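Local coordinates for protein thermospermine synthase (Medicago truncatula, PDB 6BQ6) that probably makes thermospermine by transferring an aminopropyl group from decarboxylated S-adenosylmethionine to spermidine, a step of plant polyamine biosynthesis, at residues 39-44 and 65-70; 81-86 and 249-254; 87-92 and 285-290. One frame throughout, in Å; residues are numbered along the deposited sequence.

Contact 1. Residues 39-44 and 65-70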
loop_
_atom_site.group_PDB
_atom_site.type_symbol
_atom_site.label_atom_id
_atom_site.label_comp_id
_atom_site.label_asym_id
_atom_site.label_seq_id
_atom_site.Cartn_x
_atom_site.Cartn_y
_atom_site.Cartn_z
ATOM N N LEU B 39 5.568 -5.020 -7.950
ATOM C CA LEU B 39 5.481 -3.642 -8.329
ATOM C C LEU B 39 4.058 -3.100 -8.255
ATOM O O LEU B 39 3.191 -3.657 -8.815
ATOM C CB LEU B 39 5.980 -3.573 -9.752
ATOM C CG LEU B 39 6.260 -2.296 -10.458
ATOM C CD1 LEU B 39 7.344 -1.525 -9.730
ATOM C CD2 LEU B 39 6.708 -2.698 -11.834
ATOM N N ARG B 40 3.876 -1.995 -7.566
ATOM C CA ARG B 40 2.553 -1.443 -7.397
ATOM C C ARG B 40 2.485 -0.033 -7.915
ATOM O O ARG B 40 3.400 0.727 -7.752
ATOM C CB ARG B 40 2.121 -1.540 -5.944
ATOM C CG ARG B 40 1.634 -2.932 -5.628
ATOM C CD ARG B 40 1.392 -3.235 -4.149
ATOM N NE ARG B 40 1.295 -2.036 -3.339
ATOM C CZ ARG B 40 1.221 -2.059 -2.012
ATOM N NH1 ARG B 40 1.152 -3.214 -1.338
ATOM N NH2 ARG B 40 1.156 -0.903 -1.348
ATOM N N TRP B 41 1.377 0.280 -8.547
ATOM C CA TRP B 41 1.208 1.555 -9.221
ATOM C C TRP B 41 -0.091 2.103 -8.672
ATOM O O TRP B 41 -1.117 1.412 -8.821
ATOM C CB TRP B 41 1.096 1.216 -10.688
ATOM C CG TRP B 41 0.889 2.239 -11.685
ATOM C CD1 TRP B 41 -0.025 2.180 -12.719
ATOM C CD2 TRP B 41 1.668 3.408 -11.901
ATOM N NE1 TRP B 41 0.162 3.248 -13.565
ATOM C CE2 TRP B 41 1.185 4.019 -13.081
ATOM C CE3 TRP B 41 2.743 3.989 -11.235
ATOM C CZ2 TRP B 41 1.710 5.191 -13.568
ATOM C CZ3 TRP B 41 3.262 5.157 -11.707
ATOM C CH2 TRP B 41 2.733 5.764 -12.876
ATOM N N CYS B 42 -0.054 3.273 -8.008
ATOM C CA CYS B 42 -1.207 3.753 -7.240
ATOM C C CYS B 42 -1.652 5.149 -7.667
ATOM O O CYS B 42 -0.828 6.028 -7.852
ATOM C CB CYS B 42 -0.915 3.758 -5.760
ATOM S SG CYS B 42 -0.052 2.230 -5.235
ATOM N N PHE B 43 -2.952 5.297 -7.889
ATOM C CA PHE B 43 -3.539 6.561 -8.325
ATOM C C PHE B 43 -4.421 7.107 -7.218
ATOM O O PHE B 43 -5.281 6.391 -6.699
ATOM C CB PHE B 43 -4.468 6.371 -9.542
ATOM C CG PHE B 43 -3.903 5.604 -10.654
ATOM C CD1 PHE B 43 -2.537 5.492 -10.872
ATOM C CD2 PHE B 43 -4.769 5.038 -11.589
ATOM C CE1 PHE B 43 -2.070 4.806 -11.964
ATOM C CE2 PHE B 43 -4.282 4.343 -12.665
ATOM C CZ PHE B 43 -2.949 4.216 -12.854
ATOM N N ALA B 44 -4.286 8.391 -6.894
ATOM C CA ALA B 44 -5.192 8.979 -5.910
ATOM C C ALA B 44 -6.592 9.015 -6.547
ATOM O O ALA B 44 -6.735 9.201 -7.765
ATOM C CB ALA B 44 -4.770 10.361 -5.533
ATOM N N LYS B 65 -7.496 10.955 -9.864
ATOM C CA LYS B 65 -6.933 12.288 -9.988
ATOM C C LYS B 65 -5.951 12.362 -11.131
ATOM O O LYS B 65 -6.083 13.246 -11.986
ATOM C CB LYS B 65 -6.335 12.731 -8.673
ATOM C CG LYS B 65 -7.363 12.895 -7.554
ATOM C CD LYS B 65 -6.725 13.534 -6.323
ATOM C CE LYS B 65 -7.631 13.506 -5.108
ATOM N NZ LYS B 65 -8.580 14.656 -5.165
ATOM N N PRO B 66 -4.961 11.431 -11.201
ATOM C CA PRO B 66 -3.989 11.626 -12.268
ATOM C C PRO B 66 -4.504 11.343 -13.705
ATOM O O PRO B 66 -4.126 12.038 -14.676
ATOM C CB PRO B 66 -2.854 10.687 -11.870
ATOM C CG PRO B 66 -3.482 9.655 -11.017
ATOM C CD PRO B 66 -4.567 10.378 -10.263
ATOM N N PHE B 67 -5.401 10.383 -13.852
ATOM C CA PHE B 67 -5.758 9.895 -15.165
ATOM C C PHE B 67 -7.243 10.020 -15.504
ATOM O O PHE B 67 -7.666 9.488 -16.519
ATOM C CB PHE B 67 -5.272 8.456 -15.314
ATOM C CG PHE B 67 -3.785 8.319 -15.152
ATOM C CD1 PHE B 67 -2.935 9.017 -15.972
ATOM C CD2 PHE B 67 -3.230 7.522 -14.140
ATOM C CE1 PHE B 67 -1.558 8.918 -15.850
ATOM C CE2 PHE B 67 -1.848 7.434 -14.011
ATOM C CZ PHE B 67 -1.021 8.128 -14.867
ATOM N N GLY B 68 -8.016 10.730 -14.697
ATOM C CA GLY B 68 -9.473 10.789 -14.909
ATOM C C GLY B 68 -10.188 9.471 -14.682
ATOM O O GLY B 68 -9.762 8.587 -13.889
ATOM N N LYS B 69 -11.295 9.315 -15.404
ATOM C CA LYS B 69 -12.138 8.177 -15.237
ATOM C C LYS B 69 -11.429 6.948 -15.764
ATOM O O LYS B 69 -10.893 6.972 -16.890
ATOM C CB LYS B 69 -13.460 8.401 -15.963
ATOM C CG LYS B 69 -14.287 9.510 -15.341
ATOM C CD LYS B 69 -15.594 9.728 -16.124
ATOM C CE LYS B 69 -16.642 10.505 -15.310
ATOM N NZ LYS B 69 -16.091 11.372 -14.207
ATOM N N ALA B 70 -11.409 5.884 -14.978
ATOM C CA ALA B 70 -10.667 4.695 -15.328
ATOM C C ALA B 70 -11.561 3.484 -15.232
ATOM O O ALA B 70 -12.226 3.291 -14.204
ATOM C CB ALA B 70 -9.497 4.534 -14.384
#
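Phe-43 and Phe-67 meet in a T-shaped stack that carries the aromatic part of the contact. The edge of the Phe-67 ring points into one face of Phe-43, with CD2 of Phe-67 over the centre of that face; the centroids lie 4.7 Å apart and the planes are turned by 71°. CB of Phe-43 points toward the loop, and CG stands beside the backbone N, anti to the carbonyl carbon (chi1 -50°), with the ring under the edge of Phe-67. Trp-41, two residues earlier in the strand, adds a looser contact, its CZ2 4.2 Å from CZ of Phe-67. Among the aliphatic contacts, CG of Pro-66 packs 3.7 Å from CB of Phe-43, and CD of Lys-65 lies 3.8 Å from CB of Ala-44. The polar link is one nearly straight backbone hydrogen bond, from Lys-65 N to Ala-44 O at 2.8 Å, while the ammonium of Lys-65 turns to Asn-46. The contact joins the two-stranded hairpin of 29-34 and 39-45 to the loop leading from strand 58-64 into strand 70-73, within the N-terminal tetramerisation domain. Leu-77 of strand 76-80 also packs on Phe-43, and strand 39-45 pairs antiparallel with a strand of a second subunit, continuing the sheet across the interface.

Contact 2. Residues 81-86 and 249-254. With TER (N-(3-amino-propyl)-N-(5-aminopropyl)-1,4-diaminobutane), chain F.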
loop_
_atom_site.group_PDB
_atom_site.type_symbol
_atom_site.label_atom_id
_atom_site.label_comp_id
_atom_site.label_asym_id
_atom_site.label_seq_id
_atom_site.Cartn_x
_atom_site.Cartn_y
_atom_site.Cartn_z
ATOM N N GLU B 81 -9.178 7.733 -18.926
ATOM C CA GLU B 81 -9.685 8.822 -19.713
ATOM C C GLU B 81 -8.610 9.705 -20.348
ATOM O O GLU B 81 -8.774 10.129 -21.502
ATOM C CB GLU B 81 -10.619 9.654 -18.828
ATOM C CG GLU B 81 -11.267 10.847 -19.470
ATOM C CD GLU B 81 -12.213 11.587 -18.499
ATOM O OE1 GLU B 81 -12.010 11.538 -17.262
ATOM O OE2 GLU B 81 -13.208 12.161 -19.003
ATOM N N THR B 82 -7.556 10.035 -19.612
ATOM C CA THR B 82 -6.607 10.998 -20.124
ATOM C C THR B 82 -5.777 10.424 -21.274
ATOM O O THR B 82 -5.278 11.193 -22.066
ATOM C CB THR B 82 -5.616 11.504 -19.058
ATOM O OG1 THR B 82 -5.011 10.391 -18.382
ATOM C CG2 THR B 82 -6.336 12.371 -18.061
ATOM N N ASP B 83 -5.530 9.114 -21.293
ATOM C CA ASP B 83 -4.642 8.557 -22.270
ATOM C C ASP B 83 -5.109 7.360 -23.061
ATOM O O ASP B 83 -4.312 6.837 -23.865
ATOM C CB ASP B 83 -3.229 8.294 -21.685
ATOM C CG ASP B 83 -3.200 7.326 -20.535
ATOM O OD1 ASP B 83 -4.119 6.522 -20.378
ATOM O OD2 ASP B 83 -2.218 7.375 -19.747
ATOM N N GLU B 84 -6.347 6.933 -22.908
ATOM C CA GLU B 84 -6.830 5.826 -23.743
ATOM C C GLU B 84 -6.736 6.105 -25.246
ATOM O O GLU B 84 -6.613 5.176 -26.029
ATOM C CB GLU B 84 -8.233 5.353 -23.341
ATOM C CG GLU B 84 -9.329 6.377 -23.458
ATOM C CD GLU B 84 -9.985 6.494 -24.823
ATOM O OE1 GLU B 84 -10.951 7.279 -24.916
ATOM O OE2 GLU B 84 -9.578 5.873 -25.819
ATOM N N PHE B 85 -6.805 7.374 -25.634
ATOM C CA PHE B 85 -6.648 7.770 -27.046
ATOM C C PHE B 85 -5.340 7.210 -27.644
ATOM O O PHE B 85 -5.276 6.898 -28.821
ATOM C CB PHE B 85 -6.781 9.285 -27.252
ATOM C CG PHE B 85 -5.584 10.093 -26.820
ATOM C CD1 PHE B 85 -4.567 10.347 -27.668
ATOM C CD2 PHE B 85 -5.490 10.578 -25.529
ATOM C CE1 PHE B 85 -3.458 11.092 -27.292
ATOM C CE2 PHE B 85 -4.388 11.325 -25.137
ATOM C CZ PHE B 85 -3.366 11.568 -26.008
ATOM N N ILE B 86 -4.274 7.113 -26.820
ATOM C CA ILE B 86 -3.021 6.591 -27.309
ATOM C C ILE B 86 -3.186 5.105 -27.703
ATOM O O ILE B 86 -2.775 4.725 -28.800
ATOM C CB ILE B 86 -1.898 6.747 -26.280
ATOM C CG1 ILE B 86 -1.745 8.211 -25.880
ATOM C CG2 ILE B 86 -0.566 6.204 -26.809
ATOM C CD1 ILE B 86 -0.715 8.416 -24.808
ATOM N N ALA B 249 4.343 1.887 -27.917
ATOM C CA ALA B 249 4.208 3.275 -27.467
ATOM C C ALA B 249 3.937 3.289 -26.003
ATOM O O ALA B 249 3.286 2.419 -25.482
ATOM C CB ALA B 249 3.051 3.939 -28.219
ATOM N N HIS B 250 4.418 4.325 -25.334
ATOM C CA HIS B 250 4.136 4.476 -23.917
ATOM C C HIS B 250 2.722 4.899 -23.618
ATOM O O HIS B 250 2.214 5.838 -24.241
ATOM C CB HIS B 250 5.074 5.566 -23.382
ATOM C CG HIS B 250 5.025 5.759 -21.883
ATOM N ND1 HIS B 250 4.698 6.958 -21.306
ATOM C CD2 HIS B 250 5.231 4.902 -20.862
ATOM C CE1 HIS B 250 4.676 6.833 -19.994
ATOM N NE2 HIS B 250 5.006 5.588 -19.699
ATOM N N ILE B 251 2.124 4.259 -22.618
ATOM C CA ILE B 251 0.817 4.647 -22.122
ATOM C C ILE B 251 0.958 4.929 -20.599
ATOM O O ILE B 251 1.170 4.041 -19.823
ATOM C CB ILE B 251 -0.223 3.592 -22.439
ATOM C CG1 ILE B 251 -0.362 3.481 -23.986
ATOM C CG2 ILE B 251 -1.585 3.976 -21.868
ATOM C CD1 ILE B 251 -0.948 2.192 -24.388
ATOM N N PRO B 252 0.925 6.190 -20.213
ATOM C CA PRO B 252 1.300 6.540 -18.839
ATOM C C PRO B 252 0.515 5.781 -17.802
ATOM O O PRO B 252 1.106 5.298 -16.844
ATOM C CB PRO B 252 1.016 8.051 -18.769
ATOM C CG PRO B 252 1.179 8.514 -20.145
ATOM C CD PRO B 252 0.770 7.392 -21.047
ATOM N N SER B 253 -0.786 5.605 -18.012
ATOM C CA SER B 253 -1.621 4.941 -17.016
ATOM C C SER B 253 -1.323 3.461 -16.894
ATOM O O SER B 253 -1.655 2.849 -15.884
ATOM C CB SER B 253 -3.103 5.112 -17.314
ATOM O OG SER B 253 -3.459 4.587 -18.555
ATOM N N TYR B 254 -0.711 2.883 -17.921
ATOM C CA TYR B 254 -0.294 1.490 -17.907
ATOM C C TYR B 254 1.031 1.242 -17.248
ATOM O O TYR B 254 1.411 0.061 -17.083
ATOM C CB TYR B 254 -0.280 0.971 -19.368
ATOM C CG TYR B 254 -1.610 0.831 -20.100
ATOM C CD1 TYR B 254 -2.837 1.244 -19.548
ATOM C CD2 TYR B 254 -1.634 0.300 -21.384
ATOM C CE1 TYR B 254 -4.017 1.100 -20.247
ATOM C CE2 TYR B 254 -2.814 0.152 -22.096
ATOM C CZ TYR B 254 -4.006 0.553 -21.533
ATOM O OH TYR B 254 -5.156 0.406 -22.242
HETATM N N1 TER F . -11.148 -6.932 -22.853
HETATM C C2 TER F . -10.957 -5.739 -23.650
HETATM C C3 TER F . -9.521 -5.681 -24.162
HETATM C C4 TER F . -8.505 -5.425 -23.079
HETATM N N5 TER F . -7.213 -5.121 -23.649
HETATM C C6 TER F . -6.515 -3.915 -23.266
HETATM C C7 TER F . -5.011 -4.138 -23.222
HETATM C C8 TER F . -4.387 -3.099 -22.308
HETATM N N9 TER F . -4.355 -3.518 -20.923
HETATM C C10 TER F . -3.810 -2.606 -19.951
HETATM C C11 TER F . -3.181 -3.267 -18.744
HETATM C C12 TER F . -2.370 -2.204 -18.003
HETATM C C13 TER F . -1.967 -2.624 -16.597
HETATM N N14 TER F . -1.590 -4.026 -16.550
#
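Asp-83 reaches across to Ser-253 with both carboxylate oxygens. OD1 accepts a hydrogen bond from Ser-253 OG at 2.7 Å through its syn lone pair, and OD2 takes the backbone N-H of Ser-253 at 2.9 Å, also on the syn side and 18° out of the carboxylate plane. Two bonds to one residue fix the rotation of the carboxylate, whose CG sits between the backbone N and the carbonyl carbon of Asp-83 (chi1 61°). The Pro-252 ring presses against the same group, with its CD 3.3 Å from OD2 of Asp-83, and CG2 of Ile-251 lies 3.9 Å from OD1 of Asp-83. An alanine in place of Asp-83 would probably leave the hydroxyl and the backbone N-H of Ser-253 without these acceptors and set the 3-10 turn of 252-254 freer to shift. Farther on, Ile-86 brings CG2 to 3.9 Å from CG1 of Ile-251, the two side chains lying alongside each other and running opposite ways. CD1 of Ile-86 meets CD of Pro-252 at 4.2 Å, the side chains crossing at about a right angle. The turn so held carries Tyr-254 of the ligand pocket: C10 of thermospermine lies over the centre of one face of its ring, and CG2 of Ile-251 over the centre of the opposite face. The contact thus joins the start of helix 84-98 to strand 243-251, outermost in its sheet within this chain, and the 3-10 segment after it, with strand 256-264 packing against Ile-251, strand 76-80 against Ser-253, and Ile-223 of a second subunit against Ile-86 and Pro-252.

Contact 3. Residues 87-92 and 285-290. With TER (N-(3-amino-propyl)-N-(5-aminopropyl)-1,4-diaminobutane), chain F.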
loop_
_atom_site.group_PDB
_atom_site.type_symbol
_atom_site.label_atom_id
_atom_site.label_comp_id
_atom_site.label_asym_id
_atom_site.label_seq_id
_atom_site.Cartn_x
_atom_site.Cartn_y
_atom_site.Cartn_z
ATOM N N TYR B 87 -3.738 4.293 -26.796
ATOM C CA TYR B 87 -3.878 2.889 -27.037
ATOM C C TYR B 87 -4.816 2.695 -28.253
ATOM O O TYR B 87 -4.536 1.881 -29.120
ATOM C CB TYR B 87 -4.455 2.187 -25.781
ATOM C CG TYR B 87 -4.839 0.769 -26.037
ATOM C CD1 TYR B 87 -3.928 -0.280 -25.858
ATOM C CD2 TYR B 87 -6.129 0.444 -26.440
ATOM C CE1 TYR B 87 -4.306 -1.597 -26.123
ATOM C CE2 TYR B 87 -6.497 -0.846 -26.722
ATOM C CZ TYR B 87 -5.587 -1.862 -26.546
ATOM O OH TYR B 87 -5.973 -3.172 -26.802
ATOM N N HIS B 88 -5.921 3.420 -28.286
ATOM C CA HIS B 88 -6.890 3.151 -29.331
ATOM C C HIS B 88 -6.466 3.691 -30.691
ATOM O O HIS B 88 -6.733 3.056 -31.702
ATOM C CB HIS B 88 -8.265 3.605 -28.898
ATOM C CG HIS B 88 -8.804 2.776 -27.784
ATOM N ND1 HIS B 88 -8.817 3.198 -26.471
ATOM C CD2 HIS B 88 -9.216 1.477 -27.767
ATOM C CE1 HIS B 88 -9.284 2.221 -25.707
ATOM N NE2 HIS B 88 -9.549 1.175 -26.474
ATOM N N GLU B 89 -5.797 4.834 -30.744
ATOM C CA GLU B 89 -5.238 5.296 -32.017
ATOM C C GLU B 89 -4.142 4.376 -32.533
ATOM O O GLU B 89 -4.118 4.054 -33.716
ATOM C CB GLU B 89 -4.682 6.698 -31.917
ATOM C CG GLU B 89 -5.746 7.794 -31.873
ATOM C CD GLU B 89 -5.166 9.189 -31.941
ATOM O OE1 GLU B 89 -3.967 9.370 -32.302
ATOM O OE2 GLU B 89 -5.930 10.150 -31.658
ATOM N N CYS B 90 -3.260 3.925 -31.634
ATOM C CA CYS B 90 -2.206 2.963 -32.023
ATOM C C CYS B 90 -2.754 1.617 -32.466
ATOM O O CYS B 90 -2.224 1.041 -33.426
ATOM C CB CYS B 90 -1.181 2.732 -30.940
ATOM S SG CYS B 90 -0.112 4.169 -30.664
ATOM N N LEU B 91 -3.797 1.135 -31.806
ATOM C CA LEU B 91 -4.406 -0.147 -32.143
ATOM C C LEU B 91 -5.050 -0.109 -33.522
ATOM O O LEU B 91 -4.961 -1.063 -34.267
ATOM C CB LEU B 91 -5.475 -0.544 -31.152
ATOM C CG LEU B 91 -6.349 -1.816 -31.385
ATOM C CD1 LEU B 91 -5.449 -3.060 -31.423
ATOM C CD2 LEU B 91 -7.433 -1.926 -30.373
ATOM N N VAL B 92 -5.699 1.002 -33.860
ATOM C CA VAL B 92 -6.575 1.105 -35.044
ATOM C C VAL B 92 -5.950 1.708 -36.281
ATOM O O VAL B 92 -5.995 1.119 -37.370
ATOM C CB VAL B 92 -7.880 1.871 -34.678
ATOM C CG1 VAL B 92 -8.685 2.226 -35.913
ATOM C CG2 VAL B 92 -8.703 1.020 -33.697
ATOM N N GLU B 285 -11.352 14.533 -38.477
ATOM C CA GLU B 285 -10.593 15.211 -37.409
ATOM C C GLU B 285 -9.123 14.757 -37.301
ATOM O O GLU B 285 -8.679 13.780 -37.909
ATOM C CB GLU B 285 -11.289 15.090 -36.054
ATOM C CG GLU B 285 -12.636 15.783 -35.992
ATOM C CD GLU B 285 -13.081 16.070 -34.568
ATOM O OE1 GLU B 285 -13.938 15.301 -34.066
ATOM O OE2 GLU B 285 -12.572 17.050 -33.951
ATOM N N GLU B 286 -8.363 15.534 -36.543
ATOM C CA GLU B 286 -6.943 15.297 -36.352
ATOM C C GLU B 286 -6.771 14.247 -35.281
ATOM O O GLU B 286 -7.397 14.334 -34.247
ATOM C CB GLU B 286 -6.255 16.565 -35.855
ATOM C CG GLU B 286 -5.796 17.480 -36.967
ATOM C CD GLU B 286 -4.332 17.208 -37.297
ATOM O OE1 GLU B 286 -4.114 16.484 -38.304
ATOM O OE2 GLU B 286 -3.417 17.679 -36.530
ATOM N N ASN B 287 -5.884 13.299 -35.526
ATOM C CA ASN B 287 -5.417 12.402 -34.458
ATOM C C ASN B 287 -4.699 13.202 -33.388
ATOM O O ASN B 287 -4.083 14.233 -33.680
ATOM C CB ASN B 287 -4.454 11.362 -35.020
ATOM C CG ASN B 287 -5.151 10.298 -35.841
ATOM O OD1 ASN B 287 -6.355 10.168 -35.800
ATOM N ND2 ASN B 287 -4.382 9.494 -36.550
ATOM N N ARG B 288 -4.836 12.744 -32.152
ATOM C CA ARG B 288 -4.220 13.368 -30.981
ATOM C C ARG B 288 -2.812 12.802 -30.756
ATOM O O ARG B 288 -1.911 13.521 -30.314
ATOM C CB ARG B 288 -5.138 13.155 -29.768
ATOM C CG ARG B 288 -6.490 13.855 -29.918
ATOM C CD ARG B 288 -7.539 13.411 -28.872
ATOM N NE ARG B 288 -7.097 13.856 -27.552
ATOM C CZ ARG B 288 -7.553 13.447 -26.372
ATOM N NH1 ARG B 288 -8.530 12.533 -26.266
ATOM N NH2 ARG B 288 -7.004 13.959 -25.261
ATOM N N TYR B 289 -2.606 11.517 -31.041
ATOM C CA TYR B 289 -1.329 10.864 -30.737
ATOM C C TYR B 289 -0.530 10.612 -32.004
ATOM O O TYR B 289 0.663 10.845 -32.047
ATOM C CB TYR B 289 -1.504 9.522 -30.005
ATOM C CG TYR B 289 -0.163 8.917 -29.690
ATOM C CD1 TYR B 289 0.646 9.454 -28.723
ATOM C CD2 TYR B 289 0.300 7.833 -30.414
ATOM C CE1 TYR B 289 1.914 8.899 -28.469
ATOM C CE2 TYR B 289 1.517 7.301 -30.170
ATOM C CZ TYR B 289 2.316 7.820 -29.252
ATOM O OH TYR B 289 3.555 7.243 -29.077
ATOM N N LEU B 290 -1.175 10.075 -33.024
ATOM C CA LEU B 290 -0.480 9.426 -34.105
ATOM C C LEU B 290 -0.399 10.322 -35.364
ATOM O O LEU B 290 -1.425 10.750 -35.878
ATOM C CB LEU B 290 -1.214 8.125 -34.398
ATOM C CG LEU B 290 -0.407 7.161 -35.216
ATOM C CD1 LEU B 290 0.632 6.398 -34.402
ATOM C CD2 LEU B 290 -1.363 6.210 -35.873
HETATM N N1 TER F . -11.148 -6.932 -22.853
HETATM C C2 TER F . -10.957 -5.739 -23.650
HETATM C C3 TER F . -9.521 -5.681 -24.162
HETATM C C4 TER F . -8.505 -5.425 -23.079
HETATM N N5 TER F . -7.213 -5.121 -23.649
HETATM C C6 TER F . -6.515 -3.915 -23.266
HETATM C C7 TER F . -5.011 -4.138 -23.222
HETATM C C8 TER F . -4.387 -3.099 -22.308
HETATM N N9 TER F . -4.355 -3.518 -20.923
HETATM C C10 TER F . -3.810 -2.606 -19.951
HETATM C C11 TER F . -3.181 -3.267 -18.744
HETATM C C12 TER F . -2.370 -2.204 -18.003
HETATM C C13 TER F . -1.967 -2.624 -16.597
HETATM N N14 TER F . -1.590 -4.026 -16.550
#
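OE1 of Glu-89 is gripped by two consecutive backbone N-H groups, those of Tyr-289 at 2.8 Å and Leu-290 at 3.0 Å. The first donor comes in on the syn side, 32° out of the carboxylate plane; the second arrives nearly along the C-O bond of OE1. OE2 of Glu-89 takes a third N-H, from Arg-288 at 2.9 Å, through its syn lone pair, so the carboxylate holds three successive amides of the loop. The side chain reaches them by running straight out from the helix beyond CG (chi2 -173°). Asn-287 closes the loop on itself, its ND2 donating to Leu-290 O at 3.3 Å, and its CB lies 3.4 Å from OE1 of Glu-89. Next to Glu-89 on the helix, SG of Cys-90 approaches the Tyr-289 ring obliquely, 3.6 Å from CE2, a sulfur-aromatic contact. On another side of the helix Tyr-87 lines the ligand pocket and hydrogen-bonds through OH to Asp-181, the predicted proton acceptor. The buried carboxylate of Glu-89 is therefore met by main-chain dipoles, with a long, weak ion pair to Arg-121; these surroundings would probably favour its charged form, and the three bonds hold residues 288-290 against helix 84-98.

In the fold
The chain builds contact 1 wholly within the N-terminal tetramerisation domain before contacts 2 and 3 open. Those two share helix 84-98, and their segments alternate along the sequence, so that the helix meets first strand 243-251 and the residues after it and then the loop before helix 292-298. Contact 2 lies in the middle: its centre is 12 Å from that of contact 1 and 11 Å from that of contact 3, whereas the centres of contacts 1 and 3 are 22 Å apart. Trp-41 NE1 probably hydrogen-bonds to Ser-253 O, linking the small domain to the Rossmann-like catalytic one. Contacts 2 and 3 both touch thermospermine, and all three touch the second subunit, which suggests that the pocket lies not far from the subunit interface.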